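Long-range contact in DNA polymerase beta (Leishmania infantum, PDB 4P4M), which is a family X DNA polymerase that adds deoxynucleotides to a DNA primer and probably works in base excision repair: residues 93-107 / 113-127. Numbering follows the deposited sequence.
With NA (sodium ion), chain F; nucleotides of chain B.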
loop_
_atom_site.group_PDB
_atom_site.type_symbol
_atom_site.label_atom_id
_atom_site.label_comp_id
_atom_site.label_asym_id
_atom_site.label_seq_id
_atom_site.Cartn_x
_atom_site.Cartn_y
_atom_site.Cartn_z
ATOM N N PRO A 93 -34.321 4.325 2.831
ATOM C CA PRO A 93 -34.050 3.260 1.858
ATOM C C PRO A 93 -32.653 3.355 1.246
ATOM O O PRO A 93 -31.982 2.334 1.088
ATOM C CB PRO A 93 -35.125 3.478 0.783
ATOM C CG PRO A 93 -35.748 4.816 1.087
ATOM C CD PRO A 93 -35.609 4.982 2.562
ATOM N N LYS A 94 -32.219 4.567 0.917
ATOM C CA LYS A 94 -30.929 4.758 0.267
ATOM C C LYS A 94 -29.753 4.695 1.239
ATOM O O LYS A 94 -28.599 4.661 0.817
ATOM C CB LYS A 94 -30.902 6.076 -0.509
ATOM C CG LYS A 94 -30.847 7.318 0.359
ATOM C CD LYS A 94 -30.722 8.570 -0.497
ATOM C CE LYS A 94 -29.484 8.515 -1.383
ATOM N NZ LYS A 94 -29.376 9.696 -2.285
ATOM N N LEU A 95 -30.040 4.681 2.537
ATOM C CA LEU A 95 -28.986 4.554 3.539
ATOM C C LEU A 95 -28.502 3.115 3.643
ATOM O O LEU A 95 -27.308 2.861 3.789
ATOM C CB LEU A 95 -29.459 5.049 4.906
ATOM C CG LEU A 95 -29.564 6.563 5.084
ATOM C CD1 LEU A 95 -30.088 6.892 6.471
ATOM C CD2 LEU A 95 -28.217 7.228 4.846
ATOM N N LYS A 96 -29.439 2.173 3.574
ATOM C CA LYS A 96 -29.092 0.759 3.558
ATOM C C LYS A 96 -28.361 0.433 2.259
ATOM O O LYS A 96 -27.426 -0.365 2.243
ATOM C CB LYS A 96 -30.346 -0.106 3.693
ATOM N N ALA A 97 -28.799 1.061 1.174
ATOM C CA ALA A 97 -28.170 0.886 -0.125
ATOM C C ALA A 97 -26.707 1.330 -0.081
ATOM O O ALA A 97 -25.811 0.614 -0.529
ATOM C CB ALA A 97 -28.933 1.660 -1.187
ATOM N N ILE A 98 -26.470 2.515 0.467
ATOM C CA ILE A 98 -25.114 3.032 0.580
ATOM C C ILE A 98 -24.230 2.105 1.417
ATOM O O ILE A 98 -23.109 1.782 1.021
ATOM C CB ILE A 98 -25.105 4.472 1.146
ATOM C CG1 ILE A 98 -25.633 5.451 0.091
ATOM C CG2 ILE A 98 -23.707 4.868 1.584
ATOM C CD1 ILE A 98 -25.870 6.854 0.612
ATOM N N GLN A 99 -24.739 1.662 2.562
ATOM C CA GLN A 99 -23.979 0.760 3.428
ATOM C C GLN A 99 -23.700 -0.567 2.722
ATOM O O GLN A 99 -22.722 -1.256 3.019
ATOM C CB GLN A 99 -24.731 0.505 4.736
ATOM N N GLU A 100 -24.579 -0.913 1.790
ATOM C CA GLU A 100 -24.467 -2.141 1.019
ATOM C C GLU A 100 -23.453 -1.979 -0.108
ATOM O O GLU A 100 -22.514 -2.768 -0.241
ATOM C CB GLU A 100 -25.837 -2.488 0.428
ATOM C CG GLU A 100 -25.836 -3.627 -0.567
ATOM C CD GLU A 100 -25.974 -4.983 0.098
ATOM O OE1 GLU A 100 -26.053 -5.028 1.346
ATOM O OE2 GLU A 100 -26.008 -5.999 -0.632
ATOM N N LEU A 101 -23.654 -0.944 -0.920
ATOM C CA LEU A 101 -22.849 -0.738 -2.117
ATOM C C LEU A 101 -21.392 -0.379 -1.813
ATOM O O LEU A 101 -20.494 -0.712 -2.588
ATOM C CB LEU A 101 -23.503 0.311 -3.020
ATOM C CG LEU A 101 -24.826 -0.132 -3.655
ATOM C CD1 LEU A 101 -25.577 1.046 -4.271
ATOM C CD2 LEU A 101 -24.583 -1.217 -4.697
ATOM N N THR A 102 -21.150 0.288 -0.688
ATOM C CA THR A 102 -19.783 0.644 -0.328
ATOM C C THR A 102 -18.972 -0.580 0.087
ATOM O O THR A 102 -17.818 -0.456 0.473
ATOM C CB THR A 102 -19.716 1.712 0.790
ATOM O OG1 THR A 102 -20.385 1.232 1.963
ATOM C CG2 THR A 102 -20.357 3.018 0.327
ATOM N N GLN A 103 -19.569 -1.765 0.019
ATOM C CA GLN A 103 -18.797 -2.983 0.257
ATOM C C GLN A 103 -17.877 -3.275 -0.929
ATOM O O GLN A 103 -16.866 -3.964 -0.782
ATOM C CB GLN A 103 -19.713 -4.184 0.507
ATOM C CG GLN A 103 -20.496 -4.130 1.803
ATOM C CD GLN A 103 -21.294 -5.401 2.044
ATOM O OE1 GLN A 103 -20.937 -6.220 2.891
ATOM N NE2 GLN A 103 -22.377 -5.572 1.294
ATOM N N VAL A 104 -18.229 -2.748 -2.102
ATOM C CA VAL A 104 -17.420 -2.953 -3.304
ATOM C C VAL A 104 -16.211 -2.017 -3.366
ATOM O O VAL A 104 -16.349 -0.818 -3.183
ATOM C CB VAL A 104 -18.238 -2.754 -4.580
ATOM C CG1 VAL A 104 -17.390 -3.108 -5.802
ATOM C CG2 VAL A 104 -19.503 -3.591 -4.532
ATOM N N HIS A 105 -15.034 -2.573 -3.642
ATOM C CA HIS A 105 -13.790 -1.810 -3.765
ATOM C C HIS A 105 -13.917 -0.733 -4.842
ATOM O O HIS A 105 -14.265 -1.045 -5.994
ATOM C CB HIS A 105 -12.647 -2.782 -4.117
ATOM C CG HIS A 105 -11.272 -2.221 -3.923
ATOM N ND1 HIS A 105 -10.364 -2.399 -2.931
ATOM C CD2 HIS A 105 -10.664 -1.395 -4.845
ATOM C CE1 HIS A 105 -9.249 -1.669 -3.260
ATOM N NE2 HIS A 105 -9.457 -1.070 -4.421
ATOM N N GLY A 106 -13.636 0.519 -4.485
ATOM C CA GLY A 106 -13.731 1.624 -5.424
ATOM C C GLY A 106 -15.002 2.452 -5.289
ATOM O O GLY A 106 -15.123 3.529 -5.884
ATOM N N PHE A 107 -15.963 1.955 -4.519
ATOM C CA PHE A 107 -17.208 2.693 -4.308
ATOM C C PHE A 107 -17.259 3.272 -2.906
ATOM O O PHE A 107 -17.243 2.540 -1.934
ATOM C CB PHE A 107 -18.433 1.801 -4.562
ATOM C CG PHE A 107 -18.616 1.429 -5.999
ATOM C CD1 PHE A 107 -17.909 0.375 -6.552
ATOM C CD2 PHE A 107 -19.485 2.145 -6.809
ATOM C CE1 PHE A 107 -18.070 0.037 -7.887
ATOM C CE2 PHE A 107 -19.651 1.810 -8.139
ATOM C CZ PHE A 107 -18.943 0.756 -8.678
ATOM N N ALA A 113 -24.420 6.634 -3.678
ATOM C CA ALA A 113 -25.583 7.507 -3.820
ATOM C C ALA A 113 -25.983 7.660 -5.287
ATOM O O ALA A 113 -27.150 7.496 -5.644
ATOM C CB ALA A 113 -25.304 8.863 -3.201
ATOM N N ALA A 114 -25.008 7.968 -6.138
ATOM C CA ALA A 114 -25.270 8.142 -7.564
ATOM C C ALA A 114 -25.902 6.896 -8.178
ATOM O O ALA A 114 -26.808 6.998 -9.005
ATOM C CB ALA A 114 -23.996 8.518 -8.303
ATOM N N LEU A 115 -25.417 5.723 -7.775
ATOM C CA LEU A 115 -25.967 4.457 -8.251
ATOM C C LEU A 115 -27.438 4.321 -7.878
ATOM O O LEU A 115 -28.256 3.874 -8.680
ATOM C CB LEU A 115 -25.189 3.276 -7.663
ATOM C CG LEU A 115 -23.870 2.875 -8.323
ATOM C CD1 LEU A 115 -23.160 1.821 -7.481
ATOM C CD2 LEU A 115 -24.110 2.363 -9.729
ATOM N N PHE A 116 -27.757 4.693 -6.643
ATOM C CA PHE A 116 -29.120 4.617 -6.135
ATOM C C PHE A 116 -30.030 5.620 -6.845
ATOM O O PHE A 116 -31.157 5.293 -7.222
ATOM C CB PHE A 116 -29.118 4.874 -4.624
ATOM C CG PHE A 116 -30.480 4.822 -3.992
ATOM C CD1 PHE A 116 -31.303 5.938 -3.989
ATOM C CD2 PHE A 116 -30.934 3.660 -3.388
ATOM C CE1 PHE A 116 -32.557 5.894 -3.404
ATOM C CE2 PHE A 116 -32.187 3.610 -2.799
ATOM C CZ PHE A 116 -32.999 4.728 -2.808
ATOM N N ASP A 117 -29.528 6.837 -7.040
ATOM C CA ASP A 117 -30.337 7.932 -7.573
ATOM C C ASP A 117 -30.473 7.917 -9.096
ATOM O O ASP A 117 -31.528 8.253 -9.632
ATOM C CB ASP A 117 -29.789 9.286 -7.103
ATOM C CG ASP A 117 -29.900 9.472 -5.595
ATOM O OD1 ASP A 117 -30.763 8.815 -4.974
ATOM O OD2 ASP A 117 -29.126 10.276 -5.030
ATOM N N ARG A 118 -29.411 7.528 -9.792
ATOM C CA ARG A 118 -29.420 7.557 -11.253
ATOM C C ARG A 118 -29.627 6.182 -11.891
ATOM O O ARG A 118 -29.843 6.080 -13.098
ATOM C CB ARG A 118 -28.128 8.187 -11.783
ATOM N N GLU A 119 -29.565 5.127 -11.083
ATOM C CA GLU A 119 -29.643 3.771 -11.617
ATOM C C GLU A 119 -30.663 2.908 -10.878
ATOM O O GLU A 119 -31.001 1.812 -11.329
ATOM C CB GLU A 119 -28.265 3.106 -11.568
ATOM C CG GLU A 119 -27.147 3.939 -12.179
ATOM C CD GLU A 119 -27.250 4.038 -13.687
ATOM O OE1 GLU A 119 -28.032 3.268 -14.285
ATOM O OE2 GLU A 119 -26.545 4.886 -14.276
ATOM N N GLY A 120 -31.147 3.400 -9.743
ATOM C CA GLY A 120 -32.110 2.661 -8.945
ATOM C C GLY A 120 -31.534 1.369 -8.395
ATOM O O GLY A 120 -32.265 0.499 -7.916
ATOM N N ILE A 121 -30.211 1.248 -8.470
ATOM C CA ILE A 121 -29.512 0.074 -7.965
ATOM C C ILE A 121 -29.360 0.189 -6.457
ATOM O O ILE A 121 -28.839 1.186 -5.965
ATOM C CB ILE A 121 -28.126 -0.049 -8.611
ATOM C CG1 ILE A 121 -28.271 -0.317 -10.110
ATOM C CG2 ILE A 121 -27.307 -1.139 -7.927
ATOM C CD1 ILE A 121 -26.961 -0.395 -10.847
ATOM N N PHE A 122 -29.815 -0.823 -5.721
ATOM C CA PHE A 122 -29.751 -0.766 -4.258
ATOM C C PHE A 122 -29.095 -1.975 -3.593
ATOM O O PHE A 122 -28.997 -2.035 -2.362
ATOM C CB PHE A 122 -31.137 -0.488 -3.650
ATOM C CG PHE A 122 -32.187 -1.508 -4.012
ATOM C CD1 PHE A 122 -32.865 -1.428 -5.219
ATOM C CD2 PHE A 122 -32.505 -2.539 -3.137
ATOM C CE1 PHE A 122 -33.838 -2.367 -5.554
ATOM C CE2 PHE A 122 -33.478 -3.481 -3.464
ATOM C CZ PHE A 122 -34.145 -3.393 -4.673
ATOM N N THR A 123 -28.632 -2.933 -4.391
ATOM C CA THR A 123 -27.913 -4.079 -3.832
ATOM C C THR A 123 -26.651 -4.374 -4.622
ATOM O O THR A 123 -26.574 -4.079 -5.816
ATOM C CB THR A 123 -28.769 -5.375 -3.817
ATOM O OG1 THR A 123 -28.891 -5.885 -5.149
ATOM C CG2 THR A 123 -30.152 -5.118 -3.232
ATOM N N VAL A 124 -25.671 -4.966 -3.945
ATOM C CA VAL A 124 -24.424 -5.373 -4.577
ATOM C C VAL A 124 -24.681 -6.349 -5.723
ATOM O O VAL A 124 -24.036 -6.268 -6.764
ATOM C CB VAL A 124 -23.466 -6.016 -3.554
ATOM C CG1 VAL A 124 -22.266 -6.647 -4.252
ATOM C CG2 VAL A 124 -23.007 -4.979 -2.528
ATOM N N ASP A 125 -25.631 -7.263 -5.515
ATOM C CA ASP A 125 -25.983 -8.299 -6.490
ATOM C C ASP A 125 -26.429 -7.682 -7.815
ATOM O O ASP A 125 -26.084 -8.174 -8.893
ATOM C CB ASP A 125 -27.101 -9.189 -5.914
ATOM C CG ASP A 125 -27.274 -10.507 -6.670
ATOM O OD1 ASP A 125 -26.299 -10.976 -7.301
ATOM O OD2 ASP A 125 -28.393 -11.084 -6.616
ATOM N N GLU A 126 -27.214 -6.610 -7.729
ATOM C CA GLU A 126 -27.675 -5.896 -8.916
ATOM C C GLU A 126 -26.535 -5.144 -9.603
ATOM O O GLU A 126 -26.459 -5.106 -10.830
ATOM C CB GLU A 126 -28.802 -4.923 -8.558
ATOM C CG GLU A 126 -30.094 -5.610 -8.138
ATOM C CD GLU A 126 -30.647 -6.536 -9.213
ATOM O OE1 GLU A 126 -30.267 -6.381 -10.396
ATOM O OE2 GLU A 126 -31.460 -7.422 -8.869
ATOM N N LEU A 127 -25.651 -4.549 -8.808
ATOM C CA LEU A 127 -24.470 -3.881 -9.366
ATOM C C LEU A 127 -23.619 -4.845 -10.190
ATOM O O LEU A 127 -23.186 -4.502 -11.289
ATOM C CB LEU A 127 -23.630 -3.229 -8.271
ATOM C CG LEU A 127 -22.330 -2.526 -8.716
ATOM C CD1 LEU A 127 -22.619 -1.461 -9.783
ATOM C CD2 LEU A 127 -21.629 -1.901 -7.526
HETATM NA NA NA F . -15.820 0.558 -0.916
ATOM P P DT B 4 -13.106 2.647 -1.414
ATOM O OP1 DT B 4 -13.549 1.342 -1.937
ATOM O OP2 DT B 4 -13.701 3.236 -0.197
ATOM O "O5'" DT B 4 -11.527 2.505 -1.200
ATOM C "C5'" DT B 4 -10.721 2.183 -2.324
ATOM C "C4'" DT B 4 -9.245 2.274 -1.979
ATOM O "O4'" DT B 4 -8.878 3.647 -1.673
ATOM C "C3'" DT B 4 -8.828 1.419 -0.791
ATOM O "O3'" DT B 4 -7.839 0.564 -1.296
ATOM C "C2'" DT B 4 -8.298 2.408 0.251
ATOM C "C1'" DT B 4 -7.993 3.663 -0.568
ATOM N N1 DT B 4 -8.152 4.939 0.209
ATOM C C2 DT B 4 -7.085 5.814 0.298
ATOM O O2 DT B 4 -6.007 5.612 -0.224
ATOM N N3 DT B 4 -7.323 6.945 1.029
ATOM C C4 DT B 4 -8.488 7.290 1.675
ATOM O O4 DT B 4 -8.582 8.336 2.312
ATOM C C5 DT B 4 -9.571 6.340 1.544
ATOM C C7 DT B 4 -10.895 6.606 2.204
ATOM C C6 DT B 4 -9.353 5.227 0.829
ATOM P P DG B 3 -16.592 8.128 -3.248
ATOM O OP1 DG B 3 -17.509 7.390 -4.137
ATOM O OP2 DG B 3 -17.055 8.648 -1.946
ATOM O "O5'" DG B 3 -15.317 7.196 -2.970
ATOM C "C5'" DG B 3 -14.684 6.537 -4.063
ATOM C "C4'" DG B 3 -13.366 5.916 -3.619
ATOM O "O4'" DG B 3 -12.381 6.969 -3.410
ATOM C "C3'" DG B 3 -13.427 5.116 -2.317
ATOM O "O3'" DG B 3 -13.233 3.716 -2.604
ATOM C "C2'" DG B 3 -12.312 5.708 -1.447
ATOM C "C1'" DG B 3 -11.464 6.486 -2.453
ATOM N N9 DG B 3 -10.700 7.582 -1.845
ATOM C C8 DG B 3 -11.141 8.557 -0.975
ATOM N N7 DG B 3 -10.202 9.396 -0.601
ATOM C C5 DG B 3 -9.069 8.946 -1.263
ATOM C C6 DG B 3 -7.747 9.448 -1.241
ATOM O O6 DG B 3 -7.324 10.420 -0.604
ATOM N N1 DG B 3 -6.889 8.697 -2.052
ATOM C C2 DG B 3 -7.276 7.597 -2.789
ATOM N N2 DG B 3 -6.321 6.998 -3.515
ATOM N N3 DG B 3 -8.520 7.113 -2.818
ATOM C C4 DG B 3 -9.355 7.834 -2.029
HETATM O O HOH W 1 -25.850 -8.450 -2.685
HETATM O O HOH W 2 -14.530 -1.314 -0.086
HETATM O O HOH W 3 -15.430 1.647 1.219
#
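The ring of Phe-116 lies under Lys-94, whose CB sits 3.3 Å from the ring centroid, a CH-pi contact over one face; OD1 of Asp-117 lies in plane at the ring's edge, and CB of Ala-97 approaches obliquely, 3.6 Å from CD2 of Phe-116. The second ring, Phe-107, carries CD2 of Leu-127 over one face, displaced toward the rim, while CD1 of Leu-115 comes in obliquely, 3.6 Å from CE2 of Phe-107; at its edge lies Val-104 O. Lys-94 shows how one side chain can serve two purposes. With CG between the backbone N and carbonyl carbon (chi1 72°) and a bend at chi3, the chain runs past the ring it covers, and NZ makes a salt bridge with the Asp-117 carboxylate, its hydrogen bond to OD2 (2.8 Å) using the syn lone pair and a weaker one reaching OD1. Leu-101 is buried between the segments: its CD1 meets Leu-115 CB, its CD2 meets Ile-121 and Leu-127. Glu-100 bends at chi2 toward Val-124, and OE2 takes a weak, long but nearly straight bond from Val-124 N (3.5 Å) at the start of helix 124-130.

Helix 93-101, the hairpin after it and helix 109-119 make a helix-hairpin-helix motif, whose hairpin carbonyls of Thr-102, Val-104 and Phe-107 bind a sodium ion; that ion also holds OP1 of DT4 of chain B, to which Gly-106 N donates at 2.7 Å. The axes of 93-101 and 113-119 cross at 128° between their N-to-C directions; helix 139-146 packs on Val-104 and Phe-107, and Phe-148 of helix 148-151 touches Val-104 and Val-124.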